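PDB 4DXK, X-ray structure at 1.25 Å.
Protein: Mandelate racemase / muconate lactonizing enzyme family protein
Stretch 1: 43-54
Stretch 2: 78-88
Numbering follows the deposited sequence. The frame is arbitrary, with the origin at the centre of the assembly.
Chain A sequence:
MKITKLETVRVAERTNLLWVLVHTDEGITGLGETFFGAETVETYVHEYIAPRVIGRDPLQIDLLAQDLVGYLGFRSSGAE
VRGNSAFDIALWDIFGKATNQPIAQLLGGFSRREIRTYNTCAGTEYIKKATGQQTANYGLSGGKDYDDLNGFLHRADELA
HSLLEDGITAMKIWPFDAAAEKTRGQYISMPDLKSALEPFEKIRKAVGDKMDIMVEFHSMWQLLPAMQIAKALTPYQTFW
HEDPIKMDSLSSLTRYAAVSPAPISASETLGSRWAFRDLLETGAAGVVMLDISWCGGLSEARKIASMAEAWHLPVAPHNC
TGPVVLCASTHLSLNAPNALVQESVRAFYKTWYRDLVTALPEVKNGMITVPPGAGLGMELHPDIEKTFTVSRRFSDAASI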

ATOM      1  N   THR A  43     -14.382  20.528  38.510  1.00  8.95           N
ATOM      2  CA  THR A  43     -14.245  19.428  39.458  1.00  8.90           C
ATOM      3  C   THR A  43     -12.931  18.688  39.214  1.00  9.25           C
ATOM      4  O   THR A  43     -12.212  18.335  40.151  1.00  9.76           O
ATOM      5  N   TYR A  44     -12.618  18.458  37.944  1.00  9.53           N
ATOM      6  CA  TYR A  44     -11.387  17.775  37.561  1.00  9.42           C
ATOM      7  C   TYR A  44     -10.134  18.543  37.991  1.00  7.90           C
ATOM      8  O   TYR A  44      -9.162  17.947  38.469  1.00  9.28           O
ATOM      9  N   VAL A  45     -10.141  19.857  37.810  1.00  8.01           N
ATOM     10  CA  VAL A  45      -8.990  20.662  38.201  1.00  8.84           C
ATOM     11  C   VAL A  45      -8.653  20.443  39.675  1.00  8.79           C
ATOM     12  O   VAL A  45      -7.487  20.256  40.025  1.00  9.75           O
ATOM     13  N   HIS A  46      -9.676  20.419  40.523  1.00  9.01           N
ATOM     14  CA  HIS A  46      -9.447  20.225  41.949  1.00  9.96           C
ATOM     15  C   HIS A  46      -9.258  18.763  42.351  1.00 11.15           C
ATOM     16  O   HIS A  46      -8.482  18.476  43.256  1.00 12.45           O
ATOM     17  N   GLU A  47      -9.938  17.839  41.671  1.00 10.44           N
ATOM     18  CA  GLU A  47      -9.847  16.416  42.011  1.00 11.50           C
ATOM     19  C   GLU A  47      -8.513  15.812  41.569  1.00 10.33           C
ATOM     20  O   GLU A  47      -7.918  15.006  42.293  1.00 11.71           O
ATOM     21  N   TYR A  48      -8.047  16.205  40.387  1.00 10.38           N
ATOM     22  CA  TYR A  48      -6.929  15.537  39.716  1.00  9.34           C
ATOM     23  C   TYR A  48      -5.679  16.411  39.583  1.00  9.46           C
ATOM     24  O   TYR A  48      -4.578  15.981  39.931  1.00 10.98           O
ATOM     25  N   ILE A  49      -5.836  17.628  39.073  1.00  8.37           N
ATOM     26  CA  ILE A  49      -4.666  18.472  38.844  1.00  9.55           C
ATOM     27  C   ILE A  49      -4.055  18.954  40.164  1.00  8.43           C
ATOM     28  O   ILE A  49      -2.847  18.814  40.377  1.00 10.09           O
ATOM     29  N   ALA A  50      -4.883  19.502  41.047  1.00  8.98           N
ATOM     30  CA  ALA A  50      -4.385  20.087  42.293  1.00 10.48           C
ATOM     31  C   ALA A  50      -3.442  19.185  43.110  1.00 10.92           C
ATOM     32  O   ALA A  50      -2.341  19.617  43.447  1.00 11.32           O
ATOM     33  N   PRO A  51      -3.844  17.933  43.410  1.00 10.65           N
ATOM     34  CA  PRO A  51      -2.914  17.131  44.220  1.00 11.69           C
ATOM     35  C   PRO A  51      -1.602  16.821  43.501  1.00 11.68           C
ATOM     36  O   PRO A  51      -0.609  16.514  44.169  1.00 14.23           O
ATOM     37  N   ARG A  52      -1.587  16.905  42.172  1.00 10.54           N
ATOM     38  CA  ARG A  52      -0.382  16.621  41.410  1.00 11.38           C
ATOM     39  C   ARG A  52       0.523  17.828  41.195  1.00 13.71           C
ATOM     40  O   ARG A  52       1.691  17.665  40.835  1.00 15.93           O
ATOM     41  N   VAL A  53       0.007  19.039  41.390  1.00 10.46           N
ATOM     42  CA  VAL A  53       0.806  20.214  41.034  1.00 10.29           C
ATOM     43  C   VAL A  53       1.103  21.193  42.171  1.00 11.20           C
ATOM     44  O   VAL A  53       2.023  21.995  42.047  1.00 12.07           O
ATOM     45  N   ILE A  54       0.338  21.164  43.258  1.00 11.49           N
ATOM     46  CA  ILE A  54       0.672  22.024  44.390  1.00 12.32           C
ATOM     47  C   ILE A  54       2.060  21.643  44.887  1.00 12.76           C
ATOM     48  O   ILE A  54       2.340  20.460  45.120  1.00 13.14           O
ATOM     49  N   GLY A  78     -11.769  15.732  25.728  1.00  7.88           N
ATOM     50  CA  GLY A  78     -12.614  15.532  26.899  1.00  7.82           C
ATOM     51  C   GLY A  78     -12.250  16.412  28.085  1.00  7.29           C
ATOM     52  O   GLY A  78     -11.317  17.218  28.038  1.00  7.40           O
ATOM     53  N   ALA A  79     -12.984  16.222  29.177  1.00  8.12           N
ATOM     54  CA  ALA A  79     -12.921  17.155  30.304  1.00  7.75           C
ATOM     55  C   ALA A  79     -11.531  17.232  30.908  1.00  7.41           C
ATOM     56  O   ALA A  79     -11.053  18.320  31.254  1.00  8.17           O
ATOM     57  N   GLU A  80     -10.886  16.085  31.058  1.00  7.62           N
ATOM     58  CA  GLU A  80      -9.541  16.045  31.620  1.00  8.01           C
ATOM     59  C   GLU A  80      -8.577  16.869  30.763  1.00  6.70           C
ATOM     60  O   GLU A  80      -7.787  17.672  31.274  1.00  7.97           O
ATOM     61  N   VAL A  81      -8.629  16.664  29.450  1.00  7.27           N
ATOM     62  CA  VAL A  81      -7.757  17.404  28.558  1.00  7.10           C
ATOM     63  C   VAL A  81      -8.068  18.898  28.593  1.00  7.46           C
ATOM     64  O   VAL A  81      -7.143  19.719  28.595  1.00  7.23           O
ATOM     65  N   ARG A  82      -9.341  19.270  28.643  1.00  7.16           N
ATOM     66  CA  ARG A  82      -9.681  20.688  28.713  1.00  7.82           C
ATOM     67  C   ARG A  82      -9.116  21.331  29.982  1.00  7.70           C
ATOM     68  O   ARG A  82      -8.581  22.444  29.943  1.00  7.75           O
ATOM     69  N   GLY A  83      -9.190  20.622  31.103  1.00  7.03           N
ATOM     70  CA  GLY A  83      -8.603  21.142  32.325  1.00  8.33           C
ATOM     71  C   GLY A  83      -7.095  21.253  32.237  1.00  7.94           C
ATOM     72  O   GLY A  83      -6.507  22.263  32.635  1.00  7.83           O
ATOM     73  N   ASN A  84      -6.456  20.212  31.712  1.00  8.24           N
ATOM     74  CA  ASN A  84      -5.007  20.240  31.516  1.00  7.28           C
ATOM     75  C   ASN A  84      -4.578  21.392  30.628  1.00  6.96           C
ATOM     76  O   ASN A  84      -3.532  22.015  30.844  1.00  7.67           O
ATOM     77  N   SER A  85      -5.382  21.672  29.614  1.00  7.16           N
ATOM     78  CA  SER A  85      -5.063  22.709  28.638  1.00  7.81           C
ATOM     79  C   SER A  85      -5.163  24.102  29.249  1.00  7.06           C
ATOM     80  O   SER A  85      -4.290  24.947  29.026  1.00  7.94           O
ATOM     81  N   ALA A  86      -6.219  24.344  30.025  1.00  7.39           N
ATOM     82  CA  ALA A  86      -6.357  25.621  30.722  1.00  7.01           C
ATOM     83  C   ALA A  86      -5.181  25.824  31.668  1.00  7.10           C
ATOM     84  O   ALA A  86      -4.599  26.911  31.730  1.00  7.84           O
ATOM     85  N   PHE A  87      -4.821  24.769  32.395  1.00  7.46           N
ATOM     86  CA  PHE A  87      -3.669  24.809  33.292  1.00  8.17           C
ATOM     87  C   PHE A  87      -2.377  25.143  32.542  1.00  6.79           C
ATOM     88  O   PHE A  87      -1.596  25.986  32.983  1.00  8.19           O
ATOM     89  N   ASP A  88      -2.167  24.507  31.392  1.00  7.05           N
ATOM     90  CA  ASP A  88      -0.974  24.751  30.587  1.00  7.18           C
ATOM     91  C   ASP A  88      -0.874  26.212  30.139  1.00  6.81           C
ATOM     92  O   ASP A  88       0.202  26.816  30.185  1.00  7.68           O
TER

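Where two helices cross steeply, a glycine on one can make room for an aromatic ring on the other, and the contact between residues 43-54 and 78-88 of this enzyme illustrates the principle. The axes cross at -78° and approach to 9.2 Å.

Walking along the first helix, Thr 43 stays out of reach, and Tyr 44 supplies the central knob. Its CB points toward the second helix, and a t rotamer (chi1 168°) inserts the ring among Ala 79, Glu 80, Gly 83 and Asn 84. One face of the ring lies over the backbone of Glu 80, whose CA sits 3.6 Å from the ring centroid of Tyr 44 in a CH-pi contact. The m rotamer of Glu 80 also brings its CG to 3.3 Å from Tyr 44 CE1 before the carboxylate leads away to partners elsewhere in the structure. Gly 83 CA is 4.1 Å from Tyr 44 CD2; a CB here would point toward the first helix and clash with that ring atom. At the ring edge, Tyr 44 OH donates a hydrogen bond to Asn 84 OD1 (2.7 Å), the one hydrogen bond between the stretches, made as the m rotamer of Asn 84 carries its amide inward.

Val 45, in the t rotamer, points sideways, its CG2 4.3 Å from Gly 83 CA. At the end of the wider pi-type turn at 45-49, Ile 49 points in again. With chi1 m and chi2 t, its CD1 reaches 3.6 Å from Gly 83 O and 4.1 Å from Phe 87 CB, while its CG2 lies over the face of the Phe 87 ring, 4.2 Å from the centroid. Ala 50 points away. One turn on, Val 53, in the m rotamer, closes the apolar end: its CG1 is 3.7 Å from CZ of Phe 87, whose CB points toward the first helix and whose chi1 is t.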

ATOM      1  CB  THR A  43     -15.425  18.454  39.355  1.00 10.36           C
ATOM      2  OG1 THR A  43     -16.634  19.149  39.671  1.00 10.54           O
ATOM      3  CG2 THR A  43     -15.257  17.294  40.324  1.00 10.56           C
ATOM      4  CB  TYR A  44     -11.370  17.535  36.048  1.00  8.99           C
ATOM      5  CG  TYR A  44     -10.021  17.099  35.517  1.00  8.18           C
ATOM      6  CD1 TYR A  44      -9.614  15.771  35.597  1.00  8.62           C
ATOM      7  CD2 TYR A  44      -9.145  18.016  34.962  1.00  8.51           C
ATOM      8  CE1 TYR A  44      -8.381  15.376  35.127  1.00  8.46           C
ATOM      9  CE2 TYR A  44      -7.899  17.628  34.487  1.00  9.14           C
ATOM     10  CZ  TYR A  44      -7.527  16.302  34.572  1.00  8.55           C
ATOM     11  OH  TYR A  44      -6.308  15.881  34.093  1.00  8.69           O
ATOM     12  CB  VAL A  45      -9.229  22.151  37.901  1.00  8.56           C
ATOM     13  CG1 VAL A  45      -8.153  23.014  38.520  1.00 10.74           C
ATOM     14  CG2 VAL A  45      -9.287  22.381  36.396  1.00 10.85           C
ATOM     15  CB  HIS A  46     -10.553  20.899  42.759  1.00 11.68           C
ATOM     16  CG  HIS A  46     -10.614  22.371  42.530  1.00  9.17           C
ATOM     17  ND1 HIS A  46      -9.711  23.246  43.096  1.00 11.56           N
ATOM     18  CD2 HIS A  46     -11.428  23.119  41.749  1.00 10.34           C
ATOM     19  CE1 HIS A  46      -9.981  24.474  42.689  1.00 10.42           C
ATOM     20  NE2 HIS A  46     -11.015  24.423  41.869  1.00 10.96           N
ATOM     21  CB  GLU A  47     -11.012  15.622  41.385  1.00 12.40           C
ATOM     22  CG  GLU A  47     -11.028  14.115  41.747  1.00 14.39           C
ATOM     23  CD  GLU A  47     -12.196  13.324  41.132  1.00 12.43           C
ATOM     24  OE1 GLU A  47     -12.577  13.610  39.980  1.00 13.11           O
ATOM     25  OE2 GLU A  47     -12.723  12.398  41.792  1.00 14.22           O
ATOM     26  CB  TYR A  48      -7.370  15.058  38.327  1.00 10.33           C
ATOM     27  CG  TYR A  48      -6.394  14.100  37.683  1.00 10.82           C
ATOM     28  CD1 TYR A  48      -5.336  14.551  36.898  1.00 11.01           C
ATOM     29  CD2 TYR A  48      -6.528  12.732  37.877  1.00 13.11           C
ATOM     30  CE1 TYR A  48      -4.443  13.667  36.323  1.00 11.66           C
ATOM     31  CE2 TYR A  48      -5.644  11.838  37.308  1.00 14.04           C
ATOM     32  CZ  TYR A  48      -4.609  12.310  36.531  1.00 13.95           C
ATOM     33  OH  TYR A  48      -3.736  11.399  35.977  1.00 15.54           O
ATOM     34  CB  ILE A  49      -4.954  19.675  37.917  1.00  7.99           C
ATOM     35  CG1 ILE A  49      -5.467  19.195  36.558  1.00  9.51           C
ATOM     36  CG2 ILE A  49      -3.695  20.514  37.739  1.00 10.13           C
ATOM     37  CD1 ILE A  49      -5.651  20.306  35.542  1.00  9.86           C
ATOM     38  CB  ALA A  50      -5.538  20.593  43.143  1.00 12.45           C
ATOM     39  CB  PRO A  51      -3.700  15.843  44.505  1.00 14.96           C
ATOM     40  CG  PRO A  51      -4.753  15.788  43.453  1.00 19.36           C
ATOM     41  CD  PRO A  51      -5.109  17.218  43.158  1.00 12.98           C
ATOM     42  CB  ARG A  52      -0.744  16.021  40.055  1.00 12.95           C
ATOM     43  CG  ARG A  52      -1.249  14.606  40.175  1.00 12.39           C
ATOM     44  CD  ARG A  52      -1.853  14.095  38.881  1.00 13.82           C
ATOM     45  NE  ARG A  52      -2.210  12.684  38.998  1.00 16.62           N
ATOM     46  CZ  ARG A  52      -3.273  12.232  39.652  1.00 17.35           C
ATOM     47  NH1 ARG A  52      -4.109  13.073  40.243  1.00 18.60           N
ATOM     48  NH2 ARG A  52      -3.509  10.925  39.710  1.00 22.30           N
ATOM     49  CB  VAL A  53       0.216  20.988  39.832  1.00 11.17           C
ATOM     50  CG1 VAL A  53      -0.028  20.049  38.661  1.00 10.79           C
ATOM     51  CG2 VAL A  53      -1.061  21.721  40.231  1.00 11.10           C
ATOM     52  CB  ILE A  54      -0.338  21.900  45.552  1.00 14.14           C
ATOM     53  CG1 ILE A  54      -1.738  22.306  45.098  1.00 22.23           C
ATOM     54  CG2 ILE A  54       0.112  22.734  46.760  1.00 16.73           C
ATOM     55  CD1 ILE A  54      -1.846  23.744  44.676  1.00 19.60           C
ATOM     56  CB  ALA A  79     -13.945  16.786  31.364  1.00  8.56           C
ATOM     57  CB  GLU A  80      -9.034  14.600  31.736  1.00  8.85           C
ATOM     58  CG  GLU A  80      -9.831  13.704  32.686  1.00  9.62           C
ATOM     59  CD  GLU A  80     -10.933  12.882  32.038  1.00  9.42           C
ATOM     60  OE1 GLU A  80     -11.444  13.228  30.954  1.00  8.99           O
ATOM     61  OE2 GLU A  80     -11.295  11.860  32.651  1.00 13.86           O
ATOM     62  CB  VAL A  81      -7.806  16.844  27.134  1.00  7.78           C
ATOM     63  CG1 VAL A  81      -7.073  17.771  26.164  1.00  8.68           C
ATOM     64  CG2 VAL A  81      -7.190  15.441  27.130  1.00  8.89           C
ATOM     65  CB  ARG A  82     -11.199  20.899  28.592  1.00  8.65           C
ATOM     66  CG  ARG A  82     -11.729  20.418  27.252  1.00  7.67           C
ATOM     67  CD  ARG A  82     -13.067  21.022  26.848  1.00  7.94           C
ATOM     68  NE  ARG A  82     -14.133  20.828  27.833  1.00  7.78           N
ATOM     69  CZ  ARG A  82     -14.785  19.686  28.038  1.00  8.48           C
ATOM     70  NH1 ARG A  82     -14.480  18.587  27.347  1.00  9.15           N
ATOM     71  NH2 ARG A  82     -15.749  19.642  28.955  1.00  9.74           N
ATOM     72  CB  ASN A  84      -4.507  18.945  30.871  1.00  9.38           C
ATOM     73  CG  ASN A  84      -4.668  17.740  31.760  1.00  8.70           C
ATOM     74  OD1 ASN A  84      -4.928  17.847  32.957  1.00  9.10           O
ATOM     75  ND2 ASN A  84      -4.500  16.558  31.164  1.00 10.20           N
ATOM     76  CB  SER A  85      -5.992  22.603  27.424  1.00  8.06           C
ATOM     77  OG  SER A  85      -5.890  21.335  26.788  1.00  7.80           O
ATOM     78  CB  ALA A  86      -7.656  25.660  31.482  1.00  9.72           C
ATOM     79  CB  PHE A  87      -3.563  23.480  34.058  1.00  8.59           C
ATOM     80  CG  PHE A  87      -2.368  23.377  34.958  1.00  7.06           C
ATOM     81  CD1 PHE A  87      -2.328  24.067  36.160  1.00  9.20           C
ATOM     82  CD2 PHE A  87      -1.284  22.590  34.601  1.00  9.36           C
ATOM     83  CE1 PHE A  87      -1.224  23.974  36.985  1.00  9.56           C
ATOM     84  CE2 PHE A  87      -0.175  22.494  35.431  1.00  9.32           C
ATOM     85  CZ  PHE A  87      -0.151  23.181  36.616  1.00  9.70           C
ATOM     86  CB  ASP A  88      -0.963  23.812  29.382  1.00  7.21           C
ATOM     87  CG  ASP A  88       0.278  23.976  28.528  1.00  7.45           C
ATOM     88  OD1 ASP A  88       1.340  23.461  28.933  1.00  8.33           O
ATOM     89  OD2 ASP A  88       0.174  24.623  27.459  1.00  8.11           O
TER